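Local coordinates for MutT/nudix family protein (Streptococcus pneumoniae, PDB 4HFQ) that hydrolyses UDP-linked compounds, including precursors of peptidoglycan biosynthesis, as a Nudix-family UDP-X diphosphatase, at residues M70-W75 with T144-G149; S92-G97 with K180-E185; R126-F131 with E188-V193. One frame throughout, in Å; residues are numbered along the deposited sequence. Where two conformers were deposited one is given.

Contact 1 of 3, residues M70-W75 with T144-G149; sequences MDVRAW and TKFVFG. With TRS (2-amino-2-hydroxymethyl-propane-1,3-diol), chain E; SO4 (sulfate ion), chain F.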
loop_
_atom_site.group_PDB
_atom_site.type_symbol
_atom_site.label_atom_id
_atom_site.label_comp_id
_atom_site.label_asym_id
_atom_site.label_seq_id
_atom_site.Cartn_x
_atom_site.Cartn_y
_atom_site.Cartn_z
ATOM N N MET A 70 -0.684 -0.896 -5.998
ATOM C CA MET A 70 -1.319 -2.200 -6.203
ATOM C C MET A 70 -0.464 -3.142 -7.040
ATOM O O MET A 70 0.047 -2.767 -8.102
ATOM C CB MET A 70 -2.692 -2.043 -6.881
ATOM C CG MET A 70 -3.377 -3.365 -7.242
ATOM S SD MET A 70 -5.017 -3.156 -7.969
ATOM C CE MET A 70 -5.350 -1.533 -7.282
ATOM N N ASP A 71 -0.302 -4.360 -6.534
ATOM C CA ASP A 71 0.171 -5.490 -7.343
ATOM C C ASP A 71 -0.839 -6.605 -7.150
ATOM O O ASP A 71 -1.352 -6.826 -6.038
ATOM C CB ASP A 71 1.571 -5.936 -6.891
ATOM C CG ASP A 71 2.112 -7.095 -7.690
ATOM O OD1 ASP A 71 2.689 -6.864 -8.759
ATOM O OD2 ASP A 71 1.980 -8.256 -7.241
ATOM N N VAL A 72 -1.175 -7.271 -8.249
ATOM C CA VAL A 72 -2.120 -8.412 -8.203
ATOM C C VAL A 72 -1.454 -9.674 -8.709
ATOM O O VAL A 72 -0.639 -9.623 -9.634
ATOM C CB VAL A 72 -3.448 -8.139 -8.975
ATOM C CG1 VAL A 72 -4.207 -6.992 -8.324
ATOM C CG2 VAL A 72 -3.215 -7.872 -10.467
ATOM N N ARG A 73 -1.794 -10.800 -8.085
ATOM C CA ARG A 73 -1.222 -12.095 -8.447
ATOM C C ARG A 73 -2.311 -13.143 -8.417
ATOM O O ARG A 73 -3.277 -13.035 -7.648
ATOM C CB ARG A 73 -0.106 -12.531 -7.496
ATOM C CG ARG A 73 1.111 -11.616 -7.471
ATOM C CD ARG A 73 1.892 -11.712 -8.766
ATOM N NE ARG A 73 2.598 -10.455 -9.037
ATOM C CZ ARG A 73 3.379 -10.243 -10.087
ATOM N NH1 ARG A 73 3.631 -11.221 -10.956
ATOM N NH2 ARG A 73 3.940 -9.061 -10.266
ATOM N N ALA A 74 -2.135 -14.168 -9.260
ATOM C CA ALA A 74 -3.068 -15.286 -9.361
ATOM C C ALA A 74 -2.438 -16.571 -8.833
ATOM O O ALA A 74 -1.339 -16.941 -9.229
ATOM C CB ALA A 74 -3.483 -15.489 -10.810
ATOM N N TRP A 75 -3.193 -17.241 -7.971
ATOM C CA TRP A 75 -2.850 -18.550 -7.428
ATOM C C TRP A 75 -3.769 -19.571 -8.056
ATOM O O TRP A 75 -4.953 -19.621 -7.757
ATOM C CB TRP A 75 -3.014 -18.505 -5.926
ATOM C CG TRP A 75 -2.749 -19.798 -5.222
ATOM C CD1 TRP A 75 -3.659 -20.794 -4.876
ATOM C CD2 TRP A 75 -1.450 -20.251 -4.724
ATOM N NE1 TRP A 75 -3.016 -21.799 -4.188
ATOM C CE2 TRP A 75 -1.689 -21.538 -4.073
ATOM C CE3 TRP A 75 -0.154 -19.728 -4.748
ATOM C CZ2 TRP A 75 -0.660 -22.262 -3.491
ATOM C CZ3 TRP A 75 0.866 -20.470 -4.151
ATOM C CH2 TRP A 75 0.607 -21.701 -3.522
ATOM N N THR A 144 0.985 -3.141 -1.973
ATOM C CA THR A 144 0.040 -4.120 -1.415
ATOM C C THR A 144 -0.169 -5.186 -2.487
ATOM O O THR A 144 -0.731 -4.917 -3.554
ATOM C CB THR A 144 -1.319 -3.483 -1.046
ATOM O OG1 THR A 144 -1.898 -2.894 -2.213
ATOM C CG2 THR A 144 -1.136 -2.386 0.020
ATOM N N LYS A 145 0.296 -6.393 -2.180
ATOM C CA LYS A 145 0.296 -7.479 -3.144
ATOM C C LYS A 145 -0.880 -8.410 -2.842
ATOM O O LYS A 145 -0.861 -9.174 -1.869
ATOM C CB LYS A 145 1.652 -8.185 -3.080
ATOM C CG LYS A 145 1.770 -9.423 -3.985
ATOM C CD LYS A 145 3.173 -10.042 -3.860
ATOM C CE LYS A 145 4.279 -9.179 -4.451
ATOM N NZ LYS A 145 4.250 -9.098 -5.944
ATOM N N PHE A 146 -1.928 -8.275 -3.650
ATOM C CA PHE A 146 -3.136 -9.116 -3.529
ATOM C C PHE A 146 -2.843 -10.427 -4.241
ATOM O O PHE A 146 -2.409 -10.419 -5.393
ATOM C CB PHE A 146 -4.306 -8.469 -4.271
ATOM C CG PHE A 146 -4.821 -7.200 -3.660
ATOM C CD1 PHE A 146 -4.222 -5.988 -3.945
ATOM C CD2 PHE A 146 -5.940 -7.217 -2.827
ATOM C CE1 PHE A 146 -4.709 -4.801 -3.411
ATOM C CE2 PHE A 146 -6.431 -6.035 -2.279
ATOM C CZ PHE A 146 -5.800 -4.834 -2.548
ATOM N N VAL A 147 -3.096 -11.544 -3.572
ATOM C CA VAL A 147 -2.988 -12.848 -4.230
ATOM C C VAL A 147 -4.358 -13.505 -4.202
ATOM O O VAL A 147 -4.873 -13.840 -3.125
ATOM C CB VAL A 147 -1.947 -13.761 -3.566
ATOM C CG1 VAL A 147 -1.805 -15.021 -4.401
ATOM C CG2 VAL A 147 -0.605 -13.041 -3.427
ATOM N N PHE A 148 -4.947 -13.646 -5.392
ATOM C CA PHE A 148 -6.274 -14.206 -5.562
ATOM C C PHE A 148 -6.189 -15.667 -5.957
ATOM O O PHE A 148 -5.442 -16.028 -6.867
ATOM C CB PHE A 148 -7.020 -13.471 -6.676
ATOM C CG PHE A 148 -7.318 -12.025 -6.367
ATOM C CD1 PHE A 148 -8.441 -11.678 -5.626
ATOM C CD2 PHE A 148 -6.487 -11.018 -6.846
ATOM C CE1 PHE A 148 -8.733 -10.339 -5.359
ATOM C CE2 PHE A 148 -6.779 -9.680 -6.595
ATOM C CZ PHE A 148 -7.895 -9.350 -5.850
ATOM N N GLY A 149 -6.948 -16.513 -5.271
ATOM C CA GLY A 149 -7.123 -17.896 -5.746
ATOM C C GLY A 149 -8.050 -17.892 -6.944
ATOM O O GLY A 149 -9.173 -17.370 -6.843
HETATM C C TRS E . 6.541 -5.943 -8.388
HETATM C C1 TRS E . 5.943 -5.654 -9.754
HETATM C C2 TRS E . 8.030 -5.696 -8.287
HETATM C C3 TRS E . 6.306 -7.388 -8.134
HETATM N N TRS E . 5.843 -5.478 -7.170
HETATM O O1 TRS E . 4.584 -5.242 -9.719
HETATM O O2 TRS E . 8.254 -4.297 -8.562
HETATM O O3 TRS E . 6.007 -7.221 -6.761
HETATM S S SO4 F . 4.770 -11.431 -14.654
HETATM O O1 SO4 F . 5.885 -11.580 -15.624
HETATM O O2 SO4 F . 3.973 -10.241 -15.035
HETATM O O3 SO4 F . 3.915 -12.635 -14.672
HETATM O O4 SO4 F . 5.300 -11.258 -13.284
#

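Contact 2 of 3, residues S92-G97 with K180-E185; sequences SWALPG and KRITKE. With EDO (1,2-ethanediol), chain C.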
loop_
_atom_site.group_PDB
_atom_site.type_symbol
_atom_site.label_atom_id
_atom_site.label_comp_id
_atom_site.label_asym_id
_atom_site.label_seq_id
_atom_site.Cartn_x
_atom_site.Cartn_y
_atom_site.Cartn_z
ATOM N N SER A 92 13.715 -16.379 -14.282
ATOM C CA SER A 92 13.012 -16.785 -13.071
ATOM C C SER A 92 11.490 -16.690 -13.205
ATOM O O SER A 92 10.977 -16.117 -14.166
ATOM C CB SER A 92 13.494 -15.969 -11.877
ATOM O OG SER A 92 13.303 -14.605 -12.148
ATOM N N TRP A 93 10.794 -17.241 -12.219
ATOM C CA TRP A 93 9.380 -17.542 -12.339
ATOM C C TRP A 93 8.596 -16.813 -11.293
ATOM O O TRP A 93 9.083 -16.582 -10.189
ATOM C CB TRP A 93 9.181 -19.041 -12.140
ATOM C CG TRP A 93 9.842 -19.880 -13.212
ATOM C CD1 TRP A 93 11.181 -20.248 -13.305
ATOM C CD2 TRP A 93 9.184 -20.493 -14.359
ATOM N NE1 TRP A 93 11.391 -21.013 -14.428
ATOM C CE2 TRP A 93 10.229 -21.212 -15.095
ATOM C CE3 TRP A 93 7.880 -20.528 -14.826
ATOM C CZ2 TRP A 93 9.946 -21.919 -16.251
ATOM C CZ3 TRP A 93 7.609 -21.234 -16.002
ATOM C CH2 TRP A 93 8.624 -21.922 -16.689
ATOM N N ALA A 94 7.340 -16.499 -11.617
ATOM C CA ALA A 94 6.436 -15.871 -10.628
ATOM C C ALA A 94 5.004 -16.282 -10.886
ATOM O O ALA A 94 4.674 -16.821 -11.941
ATOM C CB ALA A 94 6.553 -14.347 -10.666
ATOM N N LEU A 95 4.125 -15.987 -9.922
ATOM C CA LEU A 95 2.686 -16.159 -10.151
ATOM C C LEU A 95 2.256 -15.150 -11.214
ATOM O O LEU A 95 2.799 -14.026 -11.247
ATOM C CB LEU A 95 1.882 -15.877 -8.874
ATOM C CG LEU A 95 2.194 -16.700 -7.626
ATOM C CD1 LEU A 95 1.448 -16.146 -6.424
ATOM C CD2 LEU A 95 1.783 -18.151 -7.834
ATOM N N PRO A 96 1.297 -15.510 -12.089
ATOM C CA PRO A 96 0.785 -14.528 -13.049
ATOM C C PRO A 96 0.260 -13.288 -12.323
ATOM O O PRO A 96 -0.245 -13.386 -11.212
ATOM C CB PRO A 96 -0.363 -15.270 -13.752
ATOM C CG PRO A 96 -0.003 -16.721 -13.602
ATOM C CD PRO A 96 0.632 -16.818 -12.238
ATOM N N GLY A 97 0.406 -12.135 -12.961
ATOM C CA GLY A 97 -0.086 -10.867 -12.403
ATOM C C GLY A 97 0.787 -9.707 -12.813
ATOM O O GLY A 97 1.457 -9.738 -13.858
ATOM N N LYS A 180 11.271 -10.459 -6.279
ATOM C CA LYS A 180 10.608 -9.156 -6.144
ATOM C C LYS A 180 9.123 -9.275 -6.442
ATOM O O LYS A 180 8.347 -8.393 -6.055
ATOM C CB LYS A 180 11.259 -8.115 -7.060
ATOM C CG LYS A 180 12.740 -7.852 -6.780
ATOM C CD LYS A 180 12.963 -7.035 -5.520
ATOM C CE LYS A 180 14.462 -6.872 -5.302
ATOM N NZ LYS A 180 14.797 -5.698 -4.459
ATOM N N ARG A 181 8.725 -10.379 -7.083
ATOM C CA ARG A 181 7.319 -10.649 -7.426
ATOM C C ARG A 181 6.650 -11.684 -6.541
ATOM O O ARG A 181 5.462 -11.543 -6.211
ATOM C CB ARG A 181 7.193 -11.071 -8.891
ATOM C CG ARG A 181 7.699 -10.007 -9.838
ATOM C CD ARG A 181 7.721 -10.465 -11.280
ATOM N NE ARG A 181 8.476 -9.488 -12.046
ATOM C CZ ARG A 181 9.052 -9.717 -13.216
ATOM N NH1 ARG A 181 8.928 -10.900 -13.794
ATOM N NH2 ARG A 181 9.729 -8.750 -13.827
ATOM N N ILE A 182 7.393 -12.717 -6.139
ATOM C CA ILE A 182 6.881 -13.725 -5.228
ATOM C C ILE A 182 8.058 -14.480 -4.641
ATOM O O ILE A 182 9.046 -14.722 -5.347
ATOM C CB ILE A 182 5.872 -14.701 -5.917
ATOM C CG1 ILE A 182 4.917 -15.317 -4.888
ATOM C CG2 ILE A 182 6.591 -15.761 -6.771
ATOM C CD1 ILE A 182 3.922 -14.346 -4.263
ATOM N N THR A 183 7.957 -14.822 -3.367
ATOM C CA THR A 183 9.027 -15.587 -2.713
ATOM C C THR A 183 8.556 -16.991 -2.347
ATOM O O THR A 183 7.354 -17.267 -2.256
ATOM C CB THR A 183 9.564 -14.900 -1.436
ATOM O OG1 THR A 183 8.573 -14.963 -0.406
ATOM C CG2 THR A 183 9.954 -13.437 -1.683
ATOM N N LYS A 184 9.511 -17.866 -2.036
ATOM C CA LYS A 184 9.180 -19.217 -1.602
ATOM C C LYS A 184 8.355 -19.202 -0.317
ATOM O O LYS A 184 7.386 -19.966 -0.166
ATOM C CB LYS A 184 10.466 -20.030 -1.422
ATOM C CG LYS A 184 10.215 -21.463 -0.978
ATOM C CD LYS A 184 11.504 -22.280 -1.035
ATOM C CE LYS A 184 11.283 -23.670 -0.481
ATOM N NZ LYS A 184 12.478 -24.508 -0.788
ATOM N N GLU A 185 8.719 -18.315 0.606
ATOM C CA GLU A 185 7.974 -18.205 1.834
ATOM C C GLU A 185 6.514 -17.822 1.560
ATOM O O GLU A 185 5.604 -18.366 2.173
ATOM C CB GLU A 185 8.620 -17.180 2.767
ATOM C CG GLU A 185 7.933 -17.125 4.109
ATOM C CD GLU A 185 8.477 -16.061 5.035
ATOM O OE1 GLU A 185 9.327 -15.245 4.618
ATOM O OE2 GLU A 185 8.031 -16.040 6.204
HETATM C C1 EDO C . 14.629 -11.915 -9.012
HETATM O O1 EDO C . 14.812 -12.862 -7.946
HETATM C C2 EDO C . 13.950 -10.642 -8.512
HETATM O O2 EDO C . 12.630 -10.462 -9.056
#

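Contact 3 of 3, residues R126-F131 with E188-V193; sequences RLLAVF and ELLWQV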
loop_
_atom_site.group_PDB
_atom_site.type_symbol
_atom_site.label_atom_id
_atom_site.label_comp_id
_atom_site.label_asym_id
_atom_site.label_seq_id
_atom_site.Cartn_x
_atom_site.Cartn_y
_atom_site.Cartn_z
ATOM N N ARG A 126 -11.352 -16.537 -4.501
ATOM C CA ARG A 126 -11.223 -15.878 -3.194
ATOM C C ARG A 126 -9.931 -15.088 -3.161
ATOM O O ARG A 126 -9.060 -15.266 -4.008
ATOM C CB ARG A 126 -11.263 -16.899 -2.040
ATOM C CG ARG A 126 -10.091 -17.870 -2.045
ATOM C CD ARG A 126 -10.164 -18.896 -0.914
ATOM N NE ARG A 126 -9.859 -18.297 0.386
ATOM C CZ ARG A 126 -9.241 -18.932 1.385
ATOM N NH1 ARG A 126 -8.816 -20.181 1.232
ATOM N NH2 ARG A 126 -9.028 -18.298 2.525
ATOM N N LEU A 127 -9.820 -14.210 -2.174
ATOM C CA LEU A 127 -8.564 -13.531 -1.892
ATOM C C LEU A 127 -7.824 -14.357 -0.841
ATOM O O LEU A 127 -8.376 -14.615 0.243
ATOM C CB LEU A 127 -8.831 -12.111 -1.386
ATOM C CG LEU A 127 -7.629 -11.261 -0.957
ATOM C CD1 LEU A 127 -6.693 -11.027 -2.128
ATOM C CD2 LEU A 127 -8.143 -9.940 -0.403
ATOM N N LEU A 128 -6.599 -14.795 -1.148
ATOM C CA LEU A 128 -5.822 -15.614 -0.210
ATOM C C LEU A 128 -4.954 -14.778 0.724
ATOM O O LEU A 128 -4.729 -15.159 1.877
ATOM C CB LEU A 128 -4.948 -16.632 -0.943
ATOM C CG LEU A 128 -5.705 -17.634 -1.821
ATOM C CD1 LEU A 128 -4.699 -18.338 -2.703
ATOM C CD2 LEU A 128 -6.474 -18.656 -0.999
ATOM N N ALA A 129 -4.415 -13.661 0.221
ATOM C CA ALA A 129 -3.457 -12.879 0.995
ATOM C C ALA A 129 -3.406 -11.479 0.486
ATOM O O ALA A 129 -3.588 -11.234 -0.719
ATOM C CB ALA A 129 -2.059 -13.477 0.894
ATOM N N VAL A 130 -3.079 -10.560 1.401
ATOM C CA VAL A 130 -2.583 -9.236 0.996
ATOM C C VAL A 130 -1.227 -9.064 1.678
ATOM O O VAL A 130 -1.157 -8.908 2.900
ATOM C CB VAL A 130 -3.533 -8.076 1.381
ATOM C CG1 VAL A 130 -2.984 -6.761 0.837
ATOM C CG2 VAL A 130 -4.929 -8.311 0.828
ATOM N N PHE A 131 -0.157 -9.182 0.889
ATOM C CA PHE A 131 1.214 -9.063 1.396
ATOM C C PHE A 131 1.752 -7.636 1.286
ATOM O O PHE A 131 1.476 -6.918 0.315
ATOM C CB PHE A 131 2.174 -9.963 0.600
ATOM C CG PHE A 131 1.942 -11.442 0.754
ATOM C CD1 PHE A 131 2.095 -12.066 1.981
ATOM C CD2 PHE A 131 1.617 -12.210 -0.354
ATOM C CE1 PHE A 131 1.927 -13.447 2.101
ATOM C CE2 PHE A 131 1.446 -13.587 -0.240
ATOM C CZ PHE A 131 1.600 -14.199 0.990
ATOM N N GLU A 188 4.676 -20.814 0.158
ATOM C CA GLU A 188 4.370 -21.775 1.212
ATOM C C GLU A 188 3.198 -21.334 2.090
ATOM O O GLU A 188 2.335 -22.153 2.433
ATOM C CB GLU A 188 5.630 -22.101 2.020
ATOM C CG GLU A 188 6.615 -22.935 1.194
ATOM C CD GLU A 188 7.958 -23.194 1.859
ATOM O OE1 GLU A 188 8.288 -22.526 2.852
ATOM O OE2 GLU A 188 8.694 -24.082 1.361
ATOM N N LEU A 189 3.168 -20.052 2.445
ATOM C CA LEU A 189 2.043 -19.462 3.175
ATOM C C LEU A 189 0.741 -19.617 2.400
ATOM O O LEU A 189 -0.286 -20.024 2.946
ATOM C CB LEU A 189 2.304 -17.968 3.393
ATOM C CG LEU A 189 2.395 -17.330 4.780
ATOM C CD1 LEU A 189 3.184 -18.143 5.788
ATOM C CD2 LEU A 189 2.996 -15.948 4.637
ATOM N N LEU A 190 0.793 -19.266 1.118
ATOM C CA LEU A 190 -0.370 -19.356 0.239
ATOM C C LEU A 190 -0.931 -20.765 0.140
ATOM O O LEU A 190 -2.135 -20.942 0.144
ATOM C CB LEU A 190 -0.034 -18.824 -1.150
ATOM C CG LEU A 190 0.157 -17.306 -1.193
ATOM C CD1 LEU A 190 0.880 -16.966 -2.478
ATOM C CD2 LEU A 190 -1.206 -16.628 -1.101
ATOM N N TRP A 191 -0.039 -21.757 0.093
ATOM C CA TRP A 191 -0.473 -23.139 0.063
ATOM C C TRP A 191 -1.248 -23.510 1.303
ATOM O O TRP A 191 -2.293 -24.164 1.220
ATOM C CB TRP A 191 0.748 -24.032 -0.127
ATOM C CG TRP A 191 0.458 -25.507 -0.164
ATOM C CD1 TRP A 191 0.576 -26.410 0.881
ATOM C CD2 TRP A 191 0.032 -26.289 -1.312
ATOM N NE1 TRP A 191 0.231 -27.675 0.468
ATOM C CE2 TRP A 191 -0.092 -27.671 -0.844
ATOM C CE3 TRP A 191 -0.245 -25.998 -2.643
ATOM C CZ2 TRP A 191 -0.483 -28.698 -1.688
ATOM C CZ3 TRP A 191 -0.638 -27.041 -3.485
ATOM C CH2 TRP A 191 -0.757 -28.362 -3.014
ATOM N N GLN A 192 -0.773 -23.054 2.464
ATOM C CA GLN A 192 -1.477 -23.311 3.712
ATOM C C GLN A 192 -2.855 -22.640 3.756
ATOM O O GLN A 192 -3.831 -23.235 4.222
ATOM C CB GLN A 192 -0.616 -22.906 4.915
ATOM C CG GLN A 192 0.677 -23.718 5.057
ATOM C CD GLN A 192 0.438 -25.216 5.155
ATOM O OE1 GLN A 192 1.137 -26.018 4.504
ATOM N NE2 GLN A 192 -0.556 -25.600 5.924
ATOM N N VAL A 193 -2.955 -21.397 3.266
ATOM C CA VAL A 193 -4.264 -20.722 3.197
ATOM C C VAL A 193 -5.194 -21.451 2.210
ATOM O O VAL A 193 -6.353 -21.737 2.508
ATOM C CB VAL A 193 -4.130 -19.243 2.757
ATOM C CG1 VAL A 193 -5.505 -18.584 2.694
ATOM C CG2 VAL A 193 -3.236 -18.458 3.699
HETATM O O HOH W 1 -8.369 -20.267 4.417
#

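Contact 1 of 3, residues M70-W75 with T144-G149
D71 and K145 both set CG anti to the backbone N (chi1 -180° and 176°), and their side chains run side by side in the same direction. The K145 chain then bends at chi3 and chi4, and NZ reaches D71 OD2 at 2.7 Å. NZ meets OD2 in this salt bridge from above the carboxylate plane, 67° out of it. R73 grips the same carboxylate side-on, using syn lone pairs: NE to D71 OD2 is 2.9 Å and NH2 to D71 OD1 is also 2.9 Å. This pair of bonds fixes the carboxylate's rotation. R73 NE and K145 NZ lie 3.8 Å apart, and the shared D71 probably offsets their repulsion. A Tris molecule, probably from the crystallisation liquor, bridges D71 OD1 and K145 NZ.

The backbones pair as parallel strands, with R73 N to F146 O at 2.8 Å and F148 N to R73 O at 2.9 Å. On the other sheet face, V72 CG1 meets F148 CE2 at 4.1 Å. Both strands belong to the mixed sheet of the Nudix domain. Helix 106-118 covers V72, A74 and F148, and F146 meets F146 of the second subunit. On the D71 side of the sheet, W75 and V147 pack against helix 184-194.

Contact 2 of 3, residues S92-G97 with K180-E185
I182 carries this apolar contact with two of its branches. Its CD1 meets L95 CD1 at 3.7 Å, and the two side chains cross obliquely. CG1 follows the same leucine, 3.9 Å from L95 CD1. I182 CG1 stands anti to the backbone N (chi1 -155°), while CG2 turns to the backbone of the other segment and lies 3.9 Å from A94 CA. A94 CB fits against the base of the next side chain, 3.8 Å from R181 CB. No hydrogen bond joins the two segments. L95 N is buried here and has no polar partner in the model.

Outside this shell R181 is held at both ends: NH1 forms a salt bridge with E90, and its carbonyl O accepts from K145 NZ. T183 follows as the N-cap of helix 184-194: its side chain caps a backbone N of the first turn, and Q186 OE1 accepts from T183 N in return. The contact thus joins the lead-in of that helix to strand 93-99 of the Nudix sheet. A94 pairs with V85 of strand 81-87, and L95 also packs on L84. The W93 side chain leaves the backbone away from segment 180-185, and its ring meets F169 of strand 163-170 edge-to-face. P96 is hydrogen-bonded to A74 of strand 69-78.

Contact 3 of 3, residues R126-F131 with E188-V193
R126 reaches V193 with a chain bent at chi3. Its CG lies between the backbone N and the carbonyl carbon (chi1 64°), the crowded position. NH1 then donates to V193 O at 3.2 Å. The donor sits well above the carbonyl plane, 55° out of it. A water bridges the same two groups: it accepts from R126 NH2 at 2.8 Å and donates to V193 O at 3.1 Å. The guanidinium also has apolar company. V193 CG1 comes within 3.5 Å of R126 NH2, and L128 CD2 lies over one face of the group, offset toward its rim. The L128 and V193 side chains lie alongside each other and point opposite ways, with L128 CD2 3.8 Å from V193 CG1. V193 sets CG1 anti to the backbone N, and this branch makes the contacts with R126 and L128.

Strand 126-131 carries a classic beta bulge here, with L128 and A129 both facing V147 of the neighbouring strand. L128 and A129 both point toward the helix, although they are consecutive in the strand. This is helix-on-sheet packing within the Nudix domain, with helix 184-194 running roughly antiparallel to the strand (148°).

L190 CD2 uses the bulge directly, lying 3.7 Å from L128 CB and close to A129 CB as well. The L190 CG branch point meets the edge of the F131 ring, 4.0 Å from CE2 of F131. A129 CB lies over one face of that same ring, offset toward its rim. F131 also meets F136 edge-to-face and packs on V147, while W75 of strand 69-78 touches both L128 and L190.

From the N terminus the segments come in the order 70-75, 92-97, 126-131, 144-149, 180-185 and 188-193. Each contact opens before any has closed, so all three cross and none nests. Contact 1 closes first, over 68 residues, and pairs strands 69-78 and 143-153. Contact 2 closes over 82 residues and brings the lead-in of helix 184-194 to strand 93-99. Contact 3 closes over 56 residues and lays the helix itself on strand 120-132. Neighbouring strands join contact 1 to the other two: A74 N bonds to P96 O, and V147 O to L128 N. Contacts 2 and 3 meet directly where L95 touches L190.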